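Local coordinates for surface presentation of antigens protein spaS (Salmonella typhimurium, PDB 3C01), which takes part in the type III secretion pathway that displays determinants Salmonella needs to enter mammalian cells, as a member of the type III secretion exporter family, at residues 74-77 against 78-82. Residues are numbered along the deposited sequence; the frame is centred on the assembly and turned at random.
Sequences LLVW and LEEVE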
loop_
_atom_site.group_PDB
_atom_site.type_symbol
_atom_site.label_atom_id
_atom_site.label_comp_id
_atom_site.label_asym_id
_atom_site.label_seq_id
_atom_site.Cartn_x
_atom_site.Cartn_y
_atom_site.Cartn_z
ATOM N N LEU B 74 -8.211 6.920 2.840
ATOM C CA LEU B 74 -7.906 5.531 3.245
ATOM C C LEU B 74 -7.015 5.518 4.497
ATOM O O LEU B 74 -7.219 4.711 5.419
ATOM C CB LEU B 74 -7.168 4.778 2.137
ATOM C CG LEU B 74 -7.738 3.408 1.777
ATOM C CD1 LEU B 74 -6.758 2.595 0.877
ATOM C CD2 LEU B 74 -8.156 2.613 3.015
ATOM N N LEU B 75 -6.032 6.422 4.512
ATOM C CA LEU B 75 -5.055 6.495 5.605
ATOM C C LEU B 75 -5.713 6.954 6.920
ATOM O O LEU B 75 -5.446 6.390 7.984
ATOM C CB LEU B 75 -3.923 7.453 5.225
ATOM C CG LEU B 75 -2.600 6.985 4.572
ATOM C CD1 LEU B 75 -2.558 5.518 4.380
ATOM C CD2 LEU B 75 -2.216 7.803 3.262
ATOM N N VAL B 76 -6.574 7.967 6.844
ATOM C CA VAL B 76 -7.300 8.418 8.023
ATOM C C VAL B 76 -8.209 7.291 8.487
ATOM O O VAL B 76 -8.297 6.984 9.678
ATOM C CB VAL B 76 -8.124 9.735 7.767
ATOM C CG1 VAL B 76 -9.168 9.968 8.859
ATOM C CG2 VAL B 76 -7.185 10.923 7.651
ATOM N N TRP B 77 -8.874 6.654 7.543
ATOM C CA TRP B 77 -9.766 5.589 7.896
ATOM C C TRP B 77 -9.014 4.482 8.647
ATOM O O TRP B 77 -9.450 4.012 9.672
ATOM C CB TRP B 77 -10.435 5.050 6.641
ATOM C CG TRP B 77 -11.344 3.957 6.950
ATOM C CD1 TRP B 77 -12.645 4.054 7.409
ATOM C CD2 TRP B 77 -11.042 2.569 6.898
ATOM N NE1 TRP B 77 -13.159 2.805 7.604
ATOM C CE2 TRP B 77 -12.202 1.873 7.307
ATOM C CE3 TRP B 77 -9.919 1.842 6.523
ATOM C CZ2 TRP B 77 -12.265 0.488 7.334
ATOM C CZ3 TRP B 77 -9.970 0.445 6.582
ATOM C CH2 TRP B 77 -11.134 -0.212 6.968
ATOM N N LEU B 78 -7.860 4.090 8.135
ATOM C CA LEU B 78 -7.076 3.037 8.770
ATOM C C LEU B 78 -6.632 3.416 10.173
ATOM O O LEU B 78 -6.625 2.579 11.072
ATOM C CB LEU B 78 -5.861 2.677 7.920
ATOM C CG LEU B 78 -5.087 1.464 8.438
ATOM C CD1 LEU B 78 -5.989 0.213 8.514
ATOM C CD2 LEU B 78 -3.848 1.215 7.624
ATOM N N GLU B 79 -6.311 4.684 10.370
ATOM C CA GLU B 79 -5.855 5.145 11.669
ATOM C C GLU B 79 -6.994 5.110 12.702
ATOM O O GLU B 79 -6.818 4.582 13.815
ATOM C CB GLU B 79 -5.269 6.541 11.542
ATOM C CG GLU B 79 -4.169 6.807 12.500
ATOM C CD GLU B 79 -3.498 8.089 12.180
ATOM O OE1 GLU B 79 -2.614 8.104 11.292
ATOM O OE2 GLU B 79 -3.864 9.107 12.802
ATOM N N GLU B 80 -8.164 5.635 12.316
ATOM C CA GLU B 80 -9.372 5.551 13.136
ATOM C C GLU B 80 -9.658 4.105 13.528
ATOM O O GLU B 80 -9.961 3.808 14.685
ATOM C CB GLU B 80 -10.578 6.167 12.398
ATOM C CG GLU B 80 -10.727 7.695 12.645
ATOM C CD GLU B 80 -11.200 8.534 11.423
ATOM O OE1 GLU B 80 -11.552 7.946 10.366
ATOM O OE2 GLU B 80 -11.208 9.799 11.517
ATOM N N VAL B 81 -9.559 3.209 12.558
ATOM C CA VAL B 81 -9.894 1.810 12.758
ATOM C C VAL B 81 -8.911 1.200 13.736
ATOM O O VAL B 81 -9.304 0.512 14.661
ATOM C CB VAL B 81 -9.866 1.051 11.424
ATOM C CG1 VAL B 81 -9.704 -0.436 11.642
ATOM C CG2 VAL B 81 -11.134 1.353 10.625
ATOM N N GLU B 82 -7.627 1.484 13.559
ATOM C CA GLU B 82 -6.652 1.021 14.531
ATOM C C GLU B 82 -6.957 1.543 15.926
ATOM O O GLU B 82 -6.919 0.785 16.894
ATOM C CB GLU B 82 -5.239 1.399 14.099
ATOM C CG GLU B 82 -4.754 0.429 13.030
ATOM C CD GLU B 82 -3.431 0.818 12.404
ATOM O OE1 GLU B 82 -3.090 2.022 12.469
ATOM O OE2 GLU B 82 -2.749 -0.084 11.843
#
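Consecutive turns of the C-terminal helix 65-84 meet here, and the pair that carries the contact is Trp77 and Val81, one turn apart. CG2 of Val81 lies over one face of the indole in a CH-pi contact, 3.7 Å from the centroid of the six-membered ring and 19° off its normal. The methyl sits off-centre, toward the rim, and comes closest at the ring fusion, with Val81 CG2 3.5 Å from Trp77 CE2. With CG of Trp77 anti to its backbone N (chi1 180°), the indole projects out from the helix surface, and the Val81 methyl reaches back over its face. On another side of the helix, Val76 and Glu80 share the same i to i+4 spacing but not the same chemistry: the glutamate chain bends at chi2 and brings its carboxylate against the valine methyl, OE2 standing 3.4 Å from Val76 CG1. This is a van der Waals contact, not a bond. Beneath these side chains run regular i to i+4 backbone bonds, from Leu78 N to Leu74 O through Val81 N to Trp77 O; the straightest is Glu80 N to Val76 O, at 3.0 Å and 179°. Leu75 and Leu78 are buried, packing on Phe10 and Pro18 and on Pro42 respectively, as well as on the chain of another protein. A basic side chain of that other chain forms a salt bridge with Glu82 OE1. The Trp77 side chain lies about 5 Å from a bound cysteine. The arrangement is that of a terminal alpha-helix that packs its buried leucines on the domain and on the partner chain and carries i/i+4 side-chain pairs on its outer side, here closing the C-terminal cytoplasmic domain of an FlhB/YscU/SpaS-family exporter.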